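Long-range contacts in DNA polymerase III subunit beta (Pseudomonas aeruginosa, PDB 4TSZ), which encircles DNA as a ring-shaped dimer and confers tethering and processivity on DNA polymerases and other proteins: residues H3-E9 with N85-I91; G254-G260 with Q337-S343; L287-K293 with E306-Y312. All coordinates share one frame. Residue numbers count along the deposited sequence, not the author numbering.

Interaction 1 (H3-E9 with N85-I91); sequences HFTIQRE and NDVLIDI
An N-terminal strand closing onto a distant partner is illustrated by 3-7 against 88-91. Both strands are extended and antiparallel (axes 4.5 Å apart, 157°); the chain turns helical at Arg8, and Asp86 has positive phi (69°). Phe4-Ile91 and Ile6-Ile89 are hydrogen-bonded pairs: Phe4 N to Ile91 O 2.9 Å, Ile91 N to Phe4 O 2.8 Å, Ile6 N to Ile89 O 3.0 Å, Ile89 N to Ile6 O 2.7 Å. Thr5-Asp90 lies between them and Gln7-Leu88 follows Ile6-Ile89, both non-hydrogen-bonded.

Phe4, Ile6, Ile89 and Ile91 form the buried face; Thr5, Gln7, Leu88 and Asp90 form the more exposed one. Phe4 (chi1 p) lays its ring flat under Ile91, whose CB sits 4.0 Å from the ring centroid (CH-pi). Ile91 CD1 fills the hollow between Phe4 CZ (3.7 Å) and Ile6 CG2 (4.3 Å). At the strand's start His3 NE2 (chi1 t) donates to Asp90 OD2 (2.7 Å), a His-carboxylate hydrogen bond; at the other end Gln7 NE2 donates a hydrogen bond to Asp86 O (2.8 Å).

Gln7 is the helix N-cap. Arg8 N bonds Val87 O (2.9 Å), and Glu9 OE2 accepts from Asp86 N (2.9 Å).

Strand 3-7 thus edges the N-terminal domain's four-stranded antiparallel sheet, which 97-102 continues beyond 88-94; Leu11 of helix 8-19 covers Ile6, Ile89 and Ile91, and Leu43 of strand 42-48 packs on Phe4 and Ile6.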
loop_
_atom_site.group_PDB
_atom_site.type_symbol
_atom_site.label_atom_id
_atom_site.label_comp_id
_atom_site.label_asym_id
_atom_site.label_seq_id
_atom_site.Cartn_x
_atom_site.Cartn_y
_atom_site.Cartn_z
ATOM N N HIS E 3 34.558 14.939 9.902
ATOM C CA HIS E 3 33.622 15.844 10.567
ATOM C C HIS E 3 33.085 16.875 9.600
ATOM O O HIS E 3 33.849 17.463 8.843
ATOM C CB HIS E 3 34.252 16.537 11.796
ATOM C CG HIS E 3 33.403 17.642 12.353
ATOM N ND1 HIS E 3 33.719 18.972 12.139
ATOM C CD2 HIS E 3 32.223 17.579 13.015
ATOM C CE1 HIS E 3 32.755 19.669 12.718
ATOM N NE2 HIS E 3 31.838 18.876 13.262
ATOM N N PHE E 4 31.764 17.104 9.639
ATOM C CA PHE E 4 31.090 18.082 8.789
ATOM C C PHE E 4 29.744 18.503 9.382
ATOM O O PHE E 4 29.188 17.818 10.244
ATOM C CB PHE E 4 30.914 17.544 7.342
ATOM C CG PHE E 4 30.025 16.334 7.195
ATOM C CD1 PHE E 4 30.535 15.046 7.366
ATOM C CD2 PHE E 4 28.682 16.474 6.865
ATOM C CE1 PHE E 4 29.713 13.924 7.217
ATOM C CE2 PHE E 4 27.859 15.352 6.735
ATOM C CZ PHE E 4 28.378 14.081 6.915
ATOM N N THR E 5 29.246 19.648 8.921
ATOM C CA THR E 5 27.932 20.190 9.246
ATOM C C THR E 5 27.156 20.264 7.934
ATOM O O THR E 5 27.749 20.508 6.865
ATOM C CB THR E 5 27.988 21.528 10.010
ATOM O OG1 THR E 5 28.788 22.469 9.299
ATOM C CG2 THR E 5 28.497 21.372 11.428
ATOM N N ILE E 6 25.844 19.985 8.014
ATOM C CA ILE E 6 24.949 19.956 6.858
ATOM C C ILE E 6 23.496 20.235 7.291
ATOM O O ILE E 6 23.079 19.817 8.378
ATOM C CB ILE E 6 25.106 18.584 6.095
ATOM C CG1 ILE E 6 24.396 18.578 4.716
ATOM C CG2 ILE E 6 24.739 17.359 6.969
ATOM C CD1 ILE E 6 24.922 17.551 3.703
ATOM N N GLN E 7 22.731 20.935 6.437
ATOM C CA GLN E 7 21.315 21.197 6.676
ATOM C C GLN E 7 20.575 19.897 6.437
ATOM O O GLN E 7 20.960 19.130 5.550
ATOM C CB GLN E 7 20.778 22.278 5.718
ATOM C CG GLN E 7 21.199 23.702 6.066
ATOM C CD GLN E 7 20.444 24.271 7.244
ATOM O OE1 GLN E 7 21.010 24.494 8.322
ATOM N NE2 GLN E 7 19.148 24.519 7.068
ATOM N N ARG E 8 19.522 19.644 7.234
ATOM C CA ARG E 8 18.689 18.437 7.160
ATOM C C ARG E 8 18.312 18.045 5.729
ATOM O O ARG E 8 18.561 16.910 5.328
ATOM C CB ARG E 8 17.429 18.589 8.044
ATOM C CG ARG E 8 16.471 17.401 7.980
ATOM C CD ARG E 8 15.135 17.735 8.597
ATOM N NE ARG E 8 14.120 16.705 8.346
ATOM C CZ ARG E 8 13.312 16.680 7.287
ATOM N NH1 ARG E 8 13.393 17.620 6.355
ATOM N NH2 ARG E 8 12.417 15.709 7.153
ATOM N N GLU E 9 17.736 18.992 4.970
ATOM C CA GLU E 9 17.248 18.785 3.602
ATOM C C GLU E 9 18.356 18.502 2.601
ATOM O O GLU E 9 18.145 17.703 1.687
ATOM C CB GLU E 9 16.355 19.956 3.146
ATOM C CG GLU E 9 15.050 20.084 3.929
ATOM C CD GLU E 9 15.167 20.583 5.362
ATOM O OE1 GLU E 9 16.202 21.211 5.694
ATOM O OE2 GLU E 9 14.236 20.322 6.160
ATOM N N ASN E 85 12.518 20.286 10.589
ATOM C CA ASN E 85 12.759 20.929 9.292
ATOM C C ASN E 85 13.801 22.028 9.392
ATOM O O ASN E 85 13.763 22.828 10.324
ATOM C CB ASN E 85 11.450 21.479 8.693
ATOM C CG ASN E 85 10.458 20.437 8.212
ATOM O OD1 ASN E 85 10.799 19.286 7.916
ATOM N ND2 ASN E 85 9.198 20.828 8.096
ATOM N N ASP E 86 14.774 22.003 8.471
ATOM C CA ASP E 86 15.852 22.985 8.322
ATOM C C ASP E 86 16.933 23.050 9.419
ATOM O O ASP E 86 17.734 23.987 9.434
ATOM C CB ASP E 86 15.289 24.353 7.899
ATOM C CG ASP E 86 14.437 24.280 6.641
ATOM O OD1 ASP E 86 15.013 24.084 5.547
ATOM O OD2 ASP E 86 13.189 24.399 6.756
ATOM N N VAL E 87 17.010 22.022 10.291
ATOM C CA VAL E 87 18.026 21.967 11.354
ATOM C C VAL E 87 19.444 21.719 10.784
ATOM O O VAL E 87 19.594 21.032 9.762
ATOM C CB VAL E 87 17.646 20.957 12.483
ATOM C CG1 VAL E 87 17.838 19.500 12.051
ATOM C CG2 VAL E 87 18.406 21.236 13.780
ATOM N N LEU E 88 20.474 22.301 11.436
ATOM C CA LEU E 88 21.871 22.065 11.069
ATOM C C LEU E 88 22.332 20.803 11.817
ATOM O O LEU E 88 22.184 20.711 13.043
ATOM C CB LEU E 88 22.760 23.261 11.425
ATOM C CG LEU E 88 24.224 23.190 10.938
ATOM C CD1 LEU E 88 24.322 23.287 9.411
ATOM C CD2 LEU E 88 25.066 24.278 11.584
ATOM N N ILE E 89 22.844 19.821 11.072
ATOM C CA ILE E 89 23.297 18.554 11.636
ATOM C C ILE E 89 24.822 18.534 11.702
ATOM O O ILE E 89 25.490 18.786 10.696
ATOM C CB ILE E 89 22.738 17.344 10.832
ATOM C CG1 ILE E 89 21.212 17.437 10.614
ATOM C CG2 ILE E 89 23.124 16.009 11.481
ATOM C CD1 ILE E 89 20.678 16.505 9.497
ATOM N N ASP E 90 25.368 18.219 12.889
ATOM C CA ASP E 90 26.801 18.047 13.073
ATOM C C ASP E 90 27.082 16.539 13.068
ATOM O O ASP E 90 26.473 15.790 13.842
ATOM C CB ASP E 90 27.297 18.708 14.364
ATOM C CG ASP E 90 28.812 18.694 14.470
ATOM O OD1 ASP E 90 29.378 17.634 14.841
ATOM O OD2 ASP E 90 29.435 19.725 14.155
ATOM N N ILE E 91 27.961 16.095 12.154
ATOM C CA ILE E 91 28.319 14.682 11.995
ATOM C C ILE E 91 29.821 14.484 12.148
ATOM O O ILE E 91 30.595 15.126 11.439
ATOM C CB ILE E 91 27.770 14.079 10.661
ATOM C CG1 ILE E 91 26.216 14.071 10.647
ATOM C CG2 ILE E 91 28.318 12.654 10.428
ATOM C CD1 ILE E 91 25.558 13.811 9.293
#

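Interaction 2 (G254-G260 with Q337-S343); sequences GDKLVVG and QVRFILS
This contact is an antiparallel strand pairing at the border of an eight-stranded sheet, where strand 256-261, outermost within this chain, runs beside 337-342 in the C-terminal domain. The axes come within 4.7 Å, at 161° between N-to-C directions.

The ladder rests on three hydrogen-bonded pairs. Lys256 meets Leu342 (Lys256 N to Leu342 O 2.8 Å, Leu342 N to Lys256 O 2.9 Å), Val258 meets Phe340 (Val258 N to Phe340 O and Phe340 N to Val258 O, both 2.8 Å), and Gly260 meets Val338 (Gly260 N to Val338 O 3.0 Å, Val338 N to Gly260 O 2.9 Å). Leu257-Ile341 and Val259-Arg339 are the non-hydrogen-bonded pairs, with side chains on the other face.

On the buried face Val258 (chi1 t) sets its CB 4.0 Å from Phe340 CB and its CG2 4.0 Å from Leu342 CD1; Leu265 of helix 262-273 covers Val338 and Phe340. On the opposite face Leu257 CD1 packs 3.8 Å from Ile341 CG1, while Arg339 leads away to a salt bridge with Asp357.

Where the strand begins, the backbone turns at Gly254, at which a CB would collide with Ile341 CG2. Lys256 runs out extended (chi2 and chi3 t) and turns only at its end (chi4 p), so that NZ bonds Ser343 O at 2.8 Å and Asp255 OD2 at 3.1 Å, the latter a salt bridge.

Asp255 and Lys256 both stand opposite Leu342, the signature of a classic beta bulge, here beginning the edge strand of an antiparallel sheet in the last of three related domains.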
loop_
_atom_site.group_PDB
_atom_site.type_symbol
_atom_site.label_atom_id
_atom_site.label_comp_id
_atom_site.label_asym_id
_atom_site.label_seq_id
_atom_site.Cartn_x
_atom_site.Cartn_y
_atom_site.Cartn_z
ATOM N N GLY E 254 1.347 -8.559 -41.787
ATOM C CA GLY E 254 0.027 -8.321 -41.196
ATOM C C GLY E 254 -0.988 -7.687 -42.131
ATOM O O GLY E 254 -0.879 -6.504 -42.469
ATOM N N ASP E 255 -1.967 -8.489 -42.577
ATOM C CA ASP E 255 -2.997 -8.084 -43.539
ATOM C C ASP E 255 -4.275 -7.490 -42.932
ATOM O O ASP E 255 -5.059 -6.870 -43.652
ATOM C CB ASP E 255 -3.345 -9.269 -44.458
ATOM C CG ASP E 255 -3.972 -10.449 -43.735
ATOM O OD1 ASP E 255 -3.233 -11.168 -43.020
ATOM O OD2 ASP E 255 -5.200 -10.657 -43.888
ATOM N N LYS E 256 -4.500 -7.693 -41.631
ATOM C CA LYS E 256 -5.711 -7.220 -40.974
ATOM C C LYS E 256 -5.427 -6.007 -40.089
ATOM O O LYS E 256 -4.852 -6.148 -39.004
ATOM C CB LYS E 256 -6.383 -8.374 -40.206
ATOM C CG LYS E 256 -6.771 -9.546 -41.108
ATOM C CD LYS E 256 -7.320 -10.738 -40.332
ATOM C CE LYS E 256 -7.825 -11.839 -41.239
ATOM N NZ LYS E 256 -6.727 -12.506 -41.992
ATOM N N LEU E 257 -5.783 -4.807 -40.580
ATOM C CA LEU E 257 -5.582 -3.571 -39.826
ATOM C C LEU E 257 -6.844 -3.174 -39.072
ATOM O O LEU E 257 -7.896 -2.939 -39.663
ATOM C CB LEU E 257 -5.023 -2.412 -40.687
ATOM C CG LEU E 257 -4.940 -0.997 -40.031
ATOM C CD1 LEU E 257 -4.019 -0.962 -38.786
ATOM C CD2 LEU E 257 -4.482 0.036 -41.034
ATOM N N VAL E 258 -6.719 -3.129 -37.747
ATOM C CA VAL E 258 -7.803 -2.787 -36.839
ATOM C C VAL E 258 -7.441 -1.482 -36.147
ATOM O O VAL E 258 -6.342 -1.343 -35.611
ATOM C CB VAL E 258 -8.086 -3.932 -35.821
ATOM C CG1 VAL E 258 -9.298 -3.622 -34.944
ATOM C CG2 VAL E 258 -8.281 -5.267 -36.532
ATOM N N VAL E 259 -8.354 -0.520 -36.196
ATOM C CA VAL E 259 -8.217 0.756 -35.506
ATOM C C VAL E 259 -9.373 0.795 -34.508
ATOM O O VAL E 259 -10.541 0.696 -34.900
ATOM C CB VAL E 259 -8.181 2.003 -36.426
ATOM C CG1 VAL E 259 -8.022 3.280 -35.601
ATOM C CG2 VAL E 259 -7.067 1.896 -37.469
ATOM N N GLY E 260 -9.026 0.874 -33.234
ATOM C CA GLY E 260 -10.006 0.914 -32.161
ATOM C C GLY E 260 -9.701 1.990 -31.149
ATOM O O GLY E 260 -8.612 2.576 -31.153
ATOM N N GLN E 337 -6.532 6.485 -30.004
ATOM C CA GLN E 337 -6.754 5.352 -30.885
ATOM C C GLN E 337 -5.545 4.422 -30.835
ATOM O O GLN E 337 -4.416 4.849 -30.543
ATOM C CB GLN E 337 -7.043 5.797 -32.323
ATOM C CG GLN E 337 -8.423 6.419 -32.493
ATOM C CD GLN E 337 -8.771 6.620 -33.944
ATOM O OE1 GLN E 337 -8.020 7.227 -34.713
ATOM N NE2 GLN E 337 -9.931 6.127 -34.346
ATOM N N VAL E 338 -5.797 3.148 -31.109
ATOM C CA VAL E 338 -4.781 2.113 -31.101
ATOM C C VAL E 338 -4.909 1.267 -32.369
ATOM O O VAL E 338 -6.028 0.983 -32.826
ATOM C CB VAL E 338 -4.784 1.303 -29.766
ATOM C CG1 VAL E 338 -6.122 0.621 -29.488
ATOM C CG2 VAL E 338 -3.641 0.303 -29.708
ATOM N N ARG E 339 -3.763 0.927 -32.963
ATOM C CA ARG E 339 -3.702 0.099 -34.163
ATOM C C ARG E 339 -3.271 -1.316 -33.800
ATOM O O ARG E 339 -2.260 -1.501 -33.123
ATOM C CB ARG E 339 -2.728 0.683 -35.197
ATOM C CG ARG E 339 -3.229 1.909 -35.930
ATOM C CD ARG E 339 -2.215 2.356 -36.980
ATOM N NE ARG E 339 -1.023 2.973 -36.385
ATOM C CZ ARG E 339 0.218 2.816 -36.840
ATOM N NH1 ARG E 339 0.455 2.041 -37.893
ATOM N NH2 ARG E 339 1.235 3.425 -36.240
ATOM N N PHE E 340 -4.052 -2.304 -34.246
ATOM C CA PHE E 340 -3.763 -3.730 -34.097
ATOM C C PHE E 340 -3.575 -4.247 -35.519
ATOM O O PHE E 340 -4.402 -3.971 -36.395
ATOM C CB PHE E 340 -4.917 -4.474 -33.407
ATOM C CG PHE E 340 -4.911 -4.400 -31.899
ATOM C CD1 PHE E 340 -5.339 -3.253 -31.239
ATOM C CD2 PHE E 340 -4.498 -5.482 -31.138
ATOM C CE1 PHE E 340 -5.331 -3.187 -29.841
ATOM C CE2 PHE E 340 -4.518 -5.425 -29.741
ATOM C CZ PHE E 340 -4.923 -4.275 -29.102
ATOM N N ILE E 341 -2.450 -4.913 -35.770
ATOM C CA ILE E 341 -2.142 -5.484 -37.077
ATOM C C ILE E 341 -2.038 -6.992 -36.873
ATOM O O ILE E 341 -1.163 -7.470 -36.152
ATOM C CB ILE E 341 -0.912 -4.829 -37.768
ATOM C CG1 ILE E 341 -1.120 -3.294 -37.929
ATOM C CG2 ILE E 341 -0.645 -5.484 -39.135
ATOM C CD1 ILE E 341 0.168 -2.432 -38.065
ATOM N N LEU E 342 -3.003 -7.719 -37.436
ATOM C CA LEU E 342 -3.112 -9.164 -37.283
ATOM C C LEU E 342 -3.041 -9.865 -38.637
ATOM O O LEU E 342 -3.076 -9.208 -39.683
ATOM C CB LEU E 342 -4.446 -9.504 -36.582
ATOM C CG LEU E 342 -4.677 -8.847 -35.220
ATOM C CD1 LEU E 342 -6.072 -8.290 -35.120
ATOM C CD2 LEU E 342 -4.389 -9.816 -34.084
ATOM N N SER E 343 -2.921 -11.198 -38.605
ATOM C CA SER E 343 -2.897 -12.036 -39.791
ATOM C C SER E 343 -3.789 -13.258 -39.551
ATOM O O SER E 343 -4.978 -13.184 -39.857
ATOM C CB SER E 343 -1.468 -12.387 -40.206
ATOM O OG SER E 343 -0.774 -13.080 -39.184
#

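Interaction 3 (L287-K293 with E306-Y312)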
loop_
_atom_site.group_PDB
_atom_site.type_symbol
_atom_site.label_atom_id
_atom_site.label_comp_id
_atom_site.label_asym_id
_atom_site.label_seq_id
_atom_site.Cartn_x
_atom_site.Cartn_y
_atom_site.Cartn_z
ATOM N N LEU E 287 -13.086 -11.223 -34.687
ATOM C CA LEU E 287 -13.022 -10.035 -35.521
ATOM C C LEU E 287 -13.816 -10.233 -36.802
ATOM O O LEU E 287 -13.729 -11.285 -37.429
ATOM C CB LEU E 287 -11.547 -9.706 -35.832
ATOM C CG LEU E 287 -11.254 -8.473 -36.689
ATOM C CD1 LEU E 287 -11.564 -7.167 -35.941
ATOM C CD2 LEU E 287 -9.823 -8.499 -37.195
ATOM N N SER E 288 -14.605 -9.217 -37.165
ATOM C CA SER E 288 -15.425 -9.138 -38.379
ATOM C C SER E 288 -15.590 -7.652 -38.717
ATOM O O SER E 288 -15.149 -6.806 -37.929
ATOM C CB SER E 288 -16.776 -9.823 -38.177
ATOM O OG SER E 288 -17.569 -9.181 -37.193
ATOM N N ASN E 289 -16.198 -7.329 -39.886
ATOM C CA ASN E 289 -16.408 -5.952 -40.344
ATOM C C ASN E 289 -17.005 -5.033 -39.268
ATOM O O ASN E 289 -18.111 -5.280 -38.776
ATOM C CB ASN E 289 -17.233 -5.909 -41.640
ATOM C CG ASN E 289 -16.568 -6.547 -42.837
ATOM O OD1 ASN E 289 -15.348 -6.464 -43.037
ATOM N ND2 ASN E 289 -17.367 -7.179 -43.682
ATOM N N GLY E 290 -16.217 -4.031 -38.878
ATOM C CA GLY E 290 -16.546 -3.029 -37.869
ATOM C C GLY E 290 -16.794 -3.533 -36.459
ATOM O O GLY E 290 -17.269 -2.769 -35.614
ATOM N N LEU E 291 -16.471 -4.810 -36.175
ATOM C CA LEU E 291 -16.785 -5.402 -34.879
ATOM C C LEU E 291 -15.740 -6.339 -34.291
ATOM O O LEU E 291 -15.192 -7.188 -34.987
ATOM C CB LEU E 291 -18.156 -6.119 -34.999
ATOM C CG LEU E 291 -18.774 -6.777 -33.759
ATOM C CD1 LEU E 291 -19.229 -5.736 -32.739
ATOM C CD2 LEU E 291 -19.939 -7.660 -34.153
ATOM N N LEU E 292 -15.517 -6.208 -32.977
ATOM C CA LEU E 292 -14.665 -7.102 -32.207
ATOM C C LEU E 292 -15.484 -7.711 -31.061
ATOM O O LEU E 292 -15.891 -6.997 -30.138
ATOM C CB LEU E 292 -13.381 -6.418 -31.683
ATOM C CG LEU E 292 -12.395 -7.357 -30.956
ATOM C CD1 LEU E 292 -11.662 -8.267 -31.940
ATOM C CD2 LEU E 292 -11.405 -6.578 -30.125
ATOM N N LYS E 293 -15.746 -9.023 -31.146
ATOM C CA LYS E 293 -16.465 -9.758 -30.104
ATOM C C LYS E 293 -15.416 -10.358 -29.168
ATOM O O LYS E 293 -14.455 -10.972 -29.643
ATOM C CB LYS E 293 -17.342 -10.873 -30.698
ATOM C CG LYS E 293 -18.532 -10.396 -31.527
ATOM C CD LYS E 293 -19.347 -11.595 -32.005
ATOM C CE LYS E 293 -20.408 -11.243 -33.019
ATOM N NZ LYS E 293 -21.184 -12.439 -33.439
ATOM N N GLU E 306 -18.564 -9.434 -24.613
ATOM C CA GLU E 306 -18.657 -8.030 -24.985
ATOM C C GLU E 306 -18.394 -7.820 -26.467
ATOM O O GLU E 306 -17.645 -8.574 -27.085
ATOM C CB GLU E 306 -17.742 -7.147 -24.121
ATOM C CG GLU E 306 -18.358 -5.771 -23.927
ATOM C CD GLU E 306 -17.693 -4.844 -22.935
ATOM O OE1 GLU E 306 -17.575 -3.637 -23.252
ATOM O OE2 GLU E 306 -17.325 -5.307 -21.832
ATOM N N GLU E 307 -19.036 -6.801 -27.033
ATOM C CA GLU E 307 -18.894 -6.426 -28.431
ATOM C C GLU E 307 -18.382 -4.994 -28.467
ATOM O O GLU E 307 -18.944 -4.116 -27.801
ATOM C CB GLU E 307 -20.234 -6.543 -29.169
ATOM C CG GLU E 307 -20.730 -7.967 -29.339
ATOM C CD GLU E 307 -21.951 -8.119 -30.229
ATOM O OE1 GLU E 307 -22.870 -7.272 -30.146
ATOM O OE2 GLU E 307 -21.999 -9.106 -30.996
ATOM N N VAL E 308 -17.273 -4.775 -29.195
ATOM C CA VAL E 308 -16.643 -3.464 -29.339
ATOM C C VAL E 308 -16.612 -3.073 -30.816
ATOM O O VAL E 308 -16.149 -3.856 -31.654
ATOM C CB VAL E 308 -15.224 -3.402 -28.701
ATOM C CG1 VAL E 308 -14.630 -1.998 -28.799
ATOM C CG2 VAL E 308 -15.247 -3.872 -27.251
ATOM N N GLN E 309 -17.087 -1.860 -31.125
ATOM C CA GLN E 309 -17.047 -1.329 -32.485
ATOM C C GLN E 309 -15.612 -0.920 -32.791
ATOM O O GLN E 309 -14.968 -0.264 -31.974
ATOM C CB GLN E 309 -18.011 -0.146 -32.659
ATOM C CG GLN E 309 -19.444 -0.566 -32.939
ATOM C CD GLN E 309 -20.320 0.630 -33.186
ATOM O OE1 GLN E 309 -20.970 1.153 -32.275
ATOM N NE2 GLN E 309 -20.347 1.103 -34.424
ATOM N N VAL E 310 -15.086 -1.375 -33.931
ATOM C CA VAL E 310 -13.716 -1.084 -34.372
ATOM C C VAL E 310 -13.728 -0.667 -35.850
ATOM O O VAL E 310 -14.692 -0.962 -36.547
ATOM C CB VAL E 310 -12.744 -2.285 -34.137
ATOM C CG1 VAL E 310 -12.508 -2.553 -32.646
ATOM C CG2 VAL E 310 -13.203 -3.554 -34.862
ATOM N N GLU E 311 -12.658 -0.005 -36.329
ATOM C CA GLU E 311 -12.508 0.343 -37.740
ATOM C C GLU E 311 -11.791 -0.851 -38.352
ATOM O O GLU E 311 -10.583 -1.039 -38.132
ATOM C CB GLU E 311 -11.675 1.622 -37.933
ATOM C CG GLU E 311 -12.434 2.921 -37.706
ATOM C CD GLU E 311 -11.580 4.178 -37.738
ATOM O OE1 GLU E 311 -10.620 4.237 -38.543
ATOM O OE2 GLU E 311 -11.881 5.111 -36.960
ATOM N N TYR E 312 -12.567 -1.727 -39.011
ATOM C CA TYR E 312 -12.053 -2.929 -39.667
ATOM C C TYR E 312 -12.922 -3.364 -40.839
ATOM O O TYR E 312 -14.144 -3.478 -40.710
ATOM C CB TYR E 312 -11.833 -4.100 -38.680
ATOM C CG TYR E 312 -11.321 -5.350 -39.364
ATOM C CD1 TYR E 312 -10.028 -5.404 -39.882
ATOM C CD2 TYR E 312 -12.156 -6.447 -39.573
ATOM C CE1 TYR E 312 -9.574 -6.524 -40.576
ATOM C CE2 TYR E 312 -11.706 -7.580 -40.253
ATOM C CZ TYR E 312 -10.413 -7.613 -40.750
ATOM O OH TYR E 312 -9.962 -8.720 -41.422
#
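Backbone polar groups here are satisfied within a turn, across the strands and from the neighbouring subunit. The type II turn from Ser288 to Leu291, which links strands 282-288 and 291-297, is closed by Ser288 N to Leu291 O and Leu291 N to Ser288 O, both 3.0 Å; Gly290 takes the positive phi of 62° that this turn requires.

In the following hairpin, 291-297 with 303-309, Leu292 and Val308 form a hydrogen-bonded antiparallel pair, Leu292 N to Val308 O and Val308 N to Leu292 O at 2.8 Å each. Further on, both backbone groups of Gly290 find partners in the other segment: its O accepts from Val310 N (3.1 Å), and its N donates to Tyr312 O (2.8 Å). Tyr312 then swings its ring under Leu287, with Leu287 CD2 3.7 Å from the ring centroid in a CH-pi contact, and its hydroxyl is satisfied by Gly315 O. Asn289 OD1 accepts from Gly314 N.

Lys293 NZ stays 4.2 Å from Glu307 OE2, beyond a salt bridge; Glu307 instead pairs with Arg104 of the second subunit. Glu306 is buried and forms a salt bridge with Arg271 of its own chain.

Beneath the sheet, Leu265 of helix 262-273 supports Leu292 and Val308, while Val258 of strand 256-261 meets Leu287 and Val310. Strand 303-309 is an edge within its chain, but Glu306 joins an antiparallel ladder with a strand of the second subunit, carrying the sheet across the dimer interface.

In the fold
Along the chain interaction 1 closes first, in the N-terminal domain; interactions 2 and 3 follow in the C-terminal domain, with 3 nested inside the loop that 2 closes. Interaction 1 lies across the chain's centre from the others, its centre 58 Å from that of interaction 2 and 63 Å from that of interaction 3. The latter two have centres 11 Å apart and touch: Val259 O lies 2.6 Å from Glu311 N, a probable hydrogen bond, so the chain around Glu311 lies along edge strand 256-261. Strand 303-309 reaches Arg104 and Ser105 of the second subunit, residues of the domain that houses interaction 1, consistent with a head-to-tail ring.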